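Local structure of Dye type peroxidase A (Streptomyces lividans 1326, 6GZW) at residues T5-E10 with R164-T169; R51-T56 with V84-G89; G78-T83 with A135-H140. The protein is a haem-containing dye-decolourising peroxidase, which probably uses hydrogen peroxide to oxidise dyes and related substrates. All blocks are in the same frame, centred on the assembly; numbering follows the deposited sequence. Where two conformers were deposited one is given.

Interaction 1 (T5-E10 with R164-T169)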
loop_
_atom_site.group_PDB
_atom_site.type_symbol
_atom_site.label_atom_id
_atom_site.label_comp_id
_atom_site.label_asym_id
_atom_site.label_seq_id
_atom_site.Cartn_x
_atom_site.Cartn_y
_atom_site.Cartn_z
ATOM N N THR A 5 -4.240 15.479 -13.093
ATOM C CA THR A 5 -2.998 15.025 -13.737
ATOM C C THR A 5 -1.722 15.466 -13.004
ATOM O O THR A 5 -0.638 14.918 -13.257
ATOM C CB THR A 5 -2.905 15.520 -15.197
ATOM O OG1 THR A 5 -3.093 16.938 -15.215
ATOM C CG2 THR A 5 -3.949 14.827 -16.083
ATOM N N SER A 6 -1.811 16.468 -12.122
ATOM C CA SER A 6 -0.649 16.854 -11.301
ATOM C C SER A 6 -0.085 15.725 -10.429
ATOM O O SER A 6 1.100 15.715 -10.107
ATOM C CB SER A 6 -0.962 18.077 -10.409
ATOM O OG SER A 6 -1.969 17.756 -9.486
ATOM N N LEU A 7 -0.937 14.792 -10.027
ATOM C CA LEU A 7 -0.465 13.640 -9.242
ATOM C C LEU A 7 0.649 12.897 -9.983
ATOM O O LEU A 7 1.699 12.598 -9.400
ATOM C CB LEU A 7 -1.636 12.721 -8.910
ATOM C CG LEU A 7 -1.312 11.528 -7.996
ATOM C CD1 LEU A 7 -2.524 11.120 -7.175
ATOM C CD2 LEU A 7 -0.830 10.314 -8.770
ATOM N N GLY A 8 0.416 12.614 -11.262
ATOM C CA GLY A 8 1.424 11.972 -12.111
ATOM C C GLY A 8 2.501 12.884 -12.663
ATOM O O GLY A 8 3.659 12.446 -12.804
ATOM N N SER A 9 2.144 14.127 -13.015
ATOM C CA SER A 9 3.102 15.012 -13.735
ATOM C C SER A 9 4.192 15.656 -12.890
ATOM O O SER A 9 5.265 15.994 -13.385
ATOM C CB SER A 9 2.354 16.075 -14.570
ATOM O OG SER A 9 1.683 17.000 -13.749
ATOM N N GLU A 10 3.926 15.851 -11.606
ATOM C CA GLU A 10 4.892 16.465 -10.713
ATOM C C GLU A 10 6.167 15.638 -10.623
ATOM O O GLU A 10 6.114 14.403 -10.540
ATOM C CB GLU A 10 4.262 16.600 -9.327
ATOM C CG GLU A 10 5.161 17.212 -8.274
ATOM C CD GLU A 10 5.313 18.704 -8.430
ATOM O OE1 GLU A 10 4.499 19.322 -9.187
ATOM O OE2 GLU A 10 6.248 19.237 -7.779
ATOM N N ARG A 164 -1.648 9.671 3.041
ATOM C CA ARG A 164 -2.688 10.313 2.279
ATOM C C ARG A 164 -2.278 10.572 0.812
ATOM O O ARG A 164 -1.132 10.936 0.535
ATOM C CB ARG A 164 -3.040 11.649 2.968
ATOM C CG ARG A 164 -4.048 12.488 2.218
ATOM C CD ARG A 164 -4.350 13.754 2.998
ATOM N NE ARG A 164 -5.015 13.480 4.268
ATOM C CZ ARG A 164 -5.065 14.315 5.297
ATOM N NH1 ARG A 164 -4.528 15.520 5.190
ATOM N NH2 ARG A 164 -5.666 13.944 6.430
ATOM N N SER A 165 -3.203 10.309 -0.124
ATOM C CA SER A 165 -3.055 10.675 -1.563
ATOM C C SER A 165 -3.242 12.185 -1.777
ATOM O O SER A 165 -4.031 12.844 -1.075
ATOM C CB SER A 165 -4.070 9.914 -2.451
ATOM O OG SER A 165 -3.992 10.182 -3.858
ATOM N N PRO A 166 -2.541 12.742 -2.766
ATOM C CA PRO A 166 -2.928 14.071 -3.271
ATOM C C PRO A 166 -4.387 14.080 -3.684
ATOM O O PRO A 166 -4.874 13.083 -4.222
ATOM C CB PRO A 166 -2.020 14.236 -4.505
ATOM C CG PRO A 166 -0.815 13.420 -4.178
ATOM C CD PRO A 166 -1.452 12.183 -3.583
ATOM N N GLY A 167 -5.108 15.155 -3.362
ATOM C CA GLY A 167 -6.521 15.291 -3.737
ATOM C C GLY A 167 -7.543 14.649 -2.809
ATOM O O GLY A 167 -8.735 14.826 -3.002
ATOM N N ALA A 168 -7.077 13.892 -1.810
ATOM C CA ALA A 168 -7.993 13.270 -0.841
ATOM C C ALA A 168 -8.764 14.316 -0.016
ATOM O O ALA A 168 -9.921 14.093 0.318
ATOM C CB ALA A 168 -7.242 12.330 0.067
ATOM N N THR A 169 -8.099 15.424 0.313
ATOM C CA THR A 169 -8.750 16.555 1.004
ATOM C C THR A 169 -9.120 17.671 0.015
ATOM O O THR A 169 -8.505 17.803 -1.053
ATOM C CB THR A 169 -7.838 17.115 2.101
ATOM O OG1 THR A 169 -6.617 17.571 1.528
ATOM C CG2 THR A 169 -7.542 16.036 3.133
#
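Leu7 reaches from the short helix 6-9 to Pro166, in the loop that follows strand 153-162. Its CB points toward this loop. CG stands anti to the backbone N (chi1 -175°), and this extends the branch away from the helix. From CG the chain forks, and the CD1 methyl does the touching across this contact. CD1 lies 3.9 Å from Pro166 CD. The same methyl is 4.1 Å from Pro166 CB and also 4.1 Å from Pro166 CG, so it rests against three carbons of the ring. The two side chains meet at about a right angle. CD1 also lies 3.7 Å from Ser165 OG, but this approach is doubtful, because Ser165 was deposited in two conformers. The contact is small and apolar.

Pro166 and Gly167 are the central residues of a type II beta turn from Ser165 to Ala168. Gly167 has the positive phi (85°) expected at the third position of such a turn. The turn is closed by a weak bond from Ala168 N to Ser165 O, 3.3 Å long.

Pro166 of the second subunit packs on Leu7, and Asp76 of that subunit forms a salt bridge with Arg164. Within the chain, Pro166 touches Asp133, between strand 126-132 and helix 135-149. Helix 6-9 thus sits between the 78-83 loop, bonded through Gly8, and the turn after strand 153-162.

Interaction 2 (R51-T56 with V84-G89)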
loop_
_atom_site.group_PDB
_atom_site.type_symbol
_atom_site.label_atom_id
_atom_site.label_comp_id
_atom_site.label_asym_id
_atom_site.label_seq_id
_atom_site.Cartn_x
_atom_site.Cartn_y
_atom_site.Cartn_z
ATOM N N ARG A 51 26.963 3.772 -8.287
ATOM C CA ARG A 51 26.848 4.271 -9.672
ATOM C C ARG A 51 25.586 3.771 -10.380
ATOM O O ARG A 51 24.833 4.563 -10.973
ATOM C CB ARG A 51 28.090 3.926 -10.536
ATOM C CG ARG A 51 29.177 4.976 -10.483
ATOM C CD ARG A 51 30.296 4.801 -11.531
ATOM N NE ARG A 51 31.056 3.531 -11.448
ATOM C CZ ARG A 51 31.926 3.151 -10.491
ATOM N NH1 ARG A 51 32.200 3.911 -9.430
ATOM N NH2 ARG A 51 32.536 1.963 -10.591
ATOM N N ARG A 52 25.357 2.455 -10.332
ATOM C CA ARG A 52 24.171 1.852 -10.935
ATOM C C ARG A 52 22.926 2.475 -10.317
ATOM O O ARG A 52 22.026 2.929 -11.022
ATOM C CB ARG A 52 24.103 0.329 -10.721
ATOM C CG ARG A 52 24.970 -0.481 -11.640
ATOM C CD ARG A 52 24.611 -1.960 -11.652
ATOM N NE ARG A 52 24.704 -2.692 -10.374
ATOM C CZ ARG A 52 25.830 -3.089 -9.773
ATOM N NH1 ARG A 52 27.050 -2.780 -10.263
ATOM N NH2 ARG A 52 25.747 -3.808 -8.670
ATOM N N TRP A 53 22.891 2.465 -8.995
ATOM C CA TRP A 53 21.710 2.926 -8.283
ATOM C C TRP A 53 21.417 4.387 -8.600
ATOM O O TRP A 53 20.269 4.751 -8.798
ATOM C CB TRP A 53 21.877 2.779 -6.764
ATOM C CG TRP A 53 21.512 1.460 -6.204
ATOM C CD1 TRP A 53 20.839 0.433 -6.825
ATOM C CD2 TRP A 53 21.712 1.044 -4.860
ATOM N NE1 TRP A 53 20.656 -0.608 -5.946
ATOM C CE2 TRP A 53 21.173 -0.265 -4.735
ATOM C CE3 TRP A 53 22.328 1.622 -3.751
ATOM C CZ2 TRP A 53 21.213 -0.971 -3.543
ATOM C CZ3 TRP A 53 22.370 0.911 -2.575
ATOM C CH2 TRP A 53 21.790 -0.353 -2.470
ATOM N N SER A 54 22.466 5.211 -8.644
ATOM C CA SER A 54 22.292 6.637 -8.949
ATOM C C SER A 54 21.770 6.872 -10.357
ATOM O O SER A 54 20.922 7.699 -10.567
ATOM C CB SER A 54 23.599 7.407 -8.729
ATOM O OG SER A 54 24.073 7.310 -7.389
ATOM N N ASP A 55 22.271 6.118 -11.344
ATOM C CA ASP A 55 21.772 6.217 -12.704
ATOM C C ASP A 55 20.302 5.771 -12.826
ATOM O O ASP A 55 19.497 6.414 -13.488
ATOM C CB ASP A 55 22.681 5.393 -13.627
ATOM C CG ASP A 55 22.290 5.512 -15.105
ATOM O OD1 ASP A 55 22.452 6.603 -15.671
ATOM O OD2 ASP A 55 21.819 4.512 -15.682
ATOM N N THR A 56 19.946 4.694 -12.128
ATOM C CA THR A 56 18.559 4.224 -12.048
ATOM C C THR A 56 17.679 5.305 -11.403
ATOM O O THR A 56 16.635 5.632 -11.940
ATOM C CB THR A 56 18.492 2.872 -11.299
ATOM O OG1 THR A 56 19.194 1.909 -12.087
ATOM C CG2 THR A 56 17.044 2.383 -11.036
ATOM N N VAL A 84 14.204 8.784 -4.704
ATOM C CA VAL A 84 15.065 7.707 -4.235
ATOM C C VAL A 84 16.217 8.346 -3.456
ATOM O O VAL A 84 16.864 9.262 -3.963
ATOM C CB VAL A 84 15.637 6.868 -5.404
ATOM C CG1 VAL A 84 16.309 5.613 -4.857
ATOM C CG2 VAL A 84 14.531 6.498 -6.368
ATOM N N THR A 85 16.453 7.846 -2.253
ATOM C CA THR A 85 17.458 8.361 -1.326
ATOM C C THR A 85 18.306 7.228 -0.781
ATOM O O THR A 85 17.776 6.153 -0.467
ATOM C CB THR A 85 16.742 8.971 -0.103
ATOM O OG1 THR A 85 15.650 9.773 -0.548
ATOM C CG2 THR A 85 17.694 9.755 0.730
ATOM N N PHE A 86 19.609 7.466 -0.631
ATOM C CA PHE A 86 20.569 6.434 -0.274
ATOM C C PHE A 86 21.336 6.752 1.005
ATOM O O PHE A 86 21.824 7.895 1.159
ATOM C CB PHE A 86 21.593 6.278 -1.411
ATOM C CG PHE A 86 20.980 5.989 -2.773
ATOM C CD1 PHE A 86 20.560 4.691 -3.111
ATOM C CD2 PHE A 86 20.762 7.012 -3.699
ATOM C CE1 PHE A 86 19.991 4.425 -4.325
ATOM C CE2 PHE A 86 20.171 6.747 -4.936
ATOM C CZ PHE A 86 19.783 5.442 -5.246
ATOM N N GLY A 87 21.545 5.742 1.861
ATOM C CA GLY A 87 22.377 5.896 3.062
ATOM C C GLY A 87 23.278 4.708 3.342
ATOM O O GLY A 87 23.099 3.629 2.767
ATOM N N PHE A 88 24.250 4.930 4.231
ATOM C CA PHE A 88 25.224 3.940 4.663
ATOM C C PHE A 88 25.120 3.721 6.173
ATOM O O PHE A 88 25.069 4.704 6.942
ATOM C CB PHE A 88 26.659 4.407 4.331
ATOM C CG PHE A 88 26.868 4.726 2.894
ATOM C CD1 PHE A 88 26.481 5.956 2.376
ATOM C CD2 PHE A 88 27.397 3.779 2.031
ATOM C CE1 PHE A 88 26.631 6.253 1.033
ATOM C CE2 PHE A 88 27.551 4.065 0.696
ATOM C CZ PHE A 88 27.172 5.295 0.187
ATOM N N GLY A 89 25.123 2.468 6.609
ATOM C CA GLY A 89 25.029 2.125 8.023
ATOM C C GLY A 89 26.427 1.985 8.614
ATOM O O GLY A 89 27.417 1.902 7.869
#
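Trp53 and Phe86 join helix 43-61 to strand 83-89, a helix-on-sheet contact in the ferredoxin-like N-terminal half of a Dyp-type peroxidase. The Trp53 six-membered ring and the Phe86 ring have planes at 15° to each other. Their centroids are 5.6 Å apart and the rings are slid past one another, so they barely overlap. Trp53 CE3 is 3.6 Å from Phe86 CD1. In Phe86, CG lies anti to the carbonyl carbon (chi1 -55°). This torsion puts CD1 and CE1 of the Phe86 ring beside CB and CE3 of Trp53.

An apolar contact adds to this: Phe86 CE1 comes within 3.5 Å of Trp53 CB, at the root of the indole.

Polar groups find their partners outside the two segments. Trp53 NE1 bonds to Ile145 O on helix 135-149, which helps hold the indole at its nitrogen. Ser54 OG bonds to Leu50 O one helical turn back and to Val370 N. Further apolar cover comes from Leu126 and Val128 of strand 126-132, which touch Trp53, and from Ala57, which touches Phe86.

The helix backbone is reached as well: Phe86 CZ lies 3.7 Å from Trp53 O.

Interaction 3 (G78-T83 with A135-H140)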
loop_
_atom_site.group_PDB
_atom_site.type_symbol
_atom_site.label_atom_id
_atom_site.label_comp_id
_atom_site.label_asym_id
_atom_site.label_seq_id
_atom_site.Cartn_x
_atom_site.Cartn_y
_atom_site.Cartn_z
ATOM N N GLY A 78 3.428 9.405 -15.278
ATOM C CA GLY A 78 4.425 10.469 -15.124
ATOM C C GLY A 78 5.325 10.137 -13.947
ATOM O O GLY A 78 5.133 9.096 -13.276
ATOM N N PRO A 79 6.307 11.017 -13.637
ATOM C CA PRO A 79 7.233 10.749 -12.533
ATOM C C PRO A 79 6.523 10.570 -11.160
ATOM O O PRO A 79 7.085 9.933 -10.259
ATOM C CB PRO A 79 8.124 11.987 -12.507
ATOM C CG PRO A 79 7.966 12.640 -13.855
ATOM C CD PRO A 79 6.708 12.171 -14.471
ATOM N N SER A 80 5.328 11.153 -11.011
ATOM C CA SER A 80 4.487 10.968 -9.813
ATOM C C SER A 80 5.249 11.271 -8.503
ATOM O O SER A 80 5.129 10.551 -7.479
ATOM C CB SER A 80 3.897 9.555 -9.745
ATOM O OG SER A 80 3.219 9.220 -10.932
ATOM N N SER A 81 6.085 12.318 -8.545
ATOM C CA SER A 81 6.906 12.758 -7.408
ATOM C C SER A 81 7.829 11.692 -6.845
ATOM O O SER A 81 8.164 11.713 -5.667
ATOM C CB SER A 81 6.027 13.375 -6.288
ATOM O OG SER A 81 5.361 14.504 -6.797
ATOM N N LEU A 82 8.302 10.783 -7.710
ATOM C CA LEU A 82 9.199 9.720 -7.263
ATOM C C LEU A 82 10.467 10.334 -6.687
ATOM O O LEU A 82 11.037 11.232 -7.320
ATOM C CB LEU A 82 9.594 8.770 -8.404
ATOM C CG LEU A 82 10.626 7.698 -8.005
ATOM C CD1 LEU A 82 10.095 6.639 -7.035
ATOM C CD2 LEU A 82 11.174 7.014 -9.246
ATOM N N THR A 83 10.906 9.833 -5.528
ATOM C CA THR A 83 12.236 10.097 -5.006
ATOM C C THR A 83 12.888 8.818 -4.558
ATOM O O THR A 83 12.228 7.875 -4.114
ATOM C CB THR A 83 12.297 11.118 -3.838
ATOM O OG1 THR A 83 11.599 10.601 -2.683
ATOM C CG2 THR A 83 11.665 12.424 -4.240
ATOM N N ALA A 135 1.516 3.910 -6.932
ATOM C CA ALA A 135 2.046 2.650 -6.410
ATOM C C ALA A 135 2.817 1.854 -7.469
ATOM O O ALA A 135 3.716 1.107 -7.119
ATOM C CB ALA A 135 0.934 1.786 -5.782
ATOM N N LEU A 136 2.426 1.948 -8.736
ATOM C CA LEU A 136 3.165 1.260 -9.800
ATOM C C LEU A 136 4.517 1.913 -10.019
ATOM O O LEU A 136 5.544 1.215 -10.100
ATOM C CB LEU A 136 2.376 1.175 -11.115
ATOM C CG LEU A 136 1.011 0.472 -11.042
ATOM C CD1 LEU A 136 0.467 0.271 -12.446
ATOM C CD2 LEU A 136 1.065 -0.834 -10.266
ATOM N N VAL A 137 4.535 3.249 -10.041
ATOM C CA VAL A 137 5.810 3.980 -10.095
ATOM C C VAL A 137 6.689 3.579 -8.932
ATOM O O VAL A 137 7.887 3.314 -9.091
ATOM C CB VAL A 137 5.593 5.522 -10.118
ATOM C CG1 VAL A 137 6.906 6.264 -9.972
ATOM C CG2 VAL A 137 4.865 5.938 -11.391
ATOM N N ALA A 138 6.124 3.547 -7.719
ATOM C CA ALA A 138 6.926 3.192 -6.589
ATOM C C ALA A 138 7.478 1.759 -6.657
ATOM O O ALA A 138 8.645 1.522 -6.370
ATOM C CB ALA A 138 6.124 3.375 -5.303
ATOM N N PHE A 139 6.613 0.810 -6.989
ATOM C CA PHE A 139 7.036 -0.592 -7.056
ATOM C C PHE A 139 8.124 -0.796 -8.120
ATOM O O PHE A 139 9.148 -1.443 -7.896
ATOM C CB PHE A 139 5.892 -1.533 -7.354
ATOM C CG PHE A 139 6.334 -2.966 -7.369
ATOM C CD1 PHE A 139 6.514 -3.655 -6.184
ATOM C CD2 PHE A 139 6.713 -3.584 -8.563
ATOM C CE1 PHE A 139 7.037 -4.944 -6.166
ATOM C CE2 PHE A 139 7.232 -4.866 -8.550
ATOM C CZ PHE A 139 7.371 -5.570 -7.371
ATOM N N HIS A 140 7.892 -0.196 -9.269
ATOM C CA HIS A 140 8.855 -0.274 -10.370
ATOM C C HIS A 140 10.229 0.220 -9.910
ATOM O O HIS A 140 11.233 -0.403 -10.217
ATOM C CB HIS A 140 8.343 0.544 -11.547
ATOM C CG HIS A 140 9.319 0.751 -12.664
ATOM N ND1 HIS A 140 9.996 1.939 -12.851
ATOM C CD2 HIS A 140 9.660 -0.044 -13.703
ATOM C CE1 HIS A 140 10.752 1.837 -13.937
ATOM N NE2 HIS A 140 10.565 0.643 -14.471
#
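A tight beta turn, Pro79 to Leu82, leads into strand 83-89 and packs through Ser80 and Leu82 on Val137, in the first turn of helix 135-149. The turn is closed by a hydrogen bond from Leu82 N to Pro79 O, 2.9 Å long. Ser80 and Ser81, its central residues, both have left-handed helical phi/psi.

Val137 fits against the loop with both methyls. CG1 is anti to the backbone N (chi1 172°) and sits 3.7 Å from Pro79 O and 4.0 Å from Leu82 CB. CG2 meets the residue before the turn and the serine inside it: it lies 3.7 Å from Gly78 O and from Ser80 OG.

That hydroxyl is tied down. Ser80 OG donates to Gly78 O over 3.0 Å, from above the carbonyl plane and 61° out of it. The bond fixes the rotation of Ser80 and holds OG against the valine. An alanine here would lack the hydroxyl, which would probably leave Gly78 O without this bond and open a gap beside CG2 of Val137.

Asp134 OD2 accepts a hydrogen bond from Val137 N at the start of the helix. Leu82 and Val137 both touch Ala132 of strand 126-132, and Leu82 reaches Leu60 of helix 43-61. The turn therefore lies where these two helices and the sheet come together.

From the N terminus, helix 6-9 opens interaction 1. The loop it begins closes at 164-169, after strand 153-162, and encloses the other two contacts. Interaction 2 starts next, on helix 43-61, and closes at strand 83-89. Before it closes, 78-83 opens interaction 3, which ends on helix 135-149. Interactions 2 and 3 therefore cross, and 78-83 runs directly into 84-89. Interactions 1 and 3 also touch: Gly8 O lies 2.8 Å from Ser80 N, a probable hydrogen bond. Both meet the second subunit, whereas interaction 2 is internal to the chain. Together they tie the N-terminal helix to the turn after strand 153-162, helix 43-61 to strand 83-89, and helix 135-149 to the loop leading into that strand.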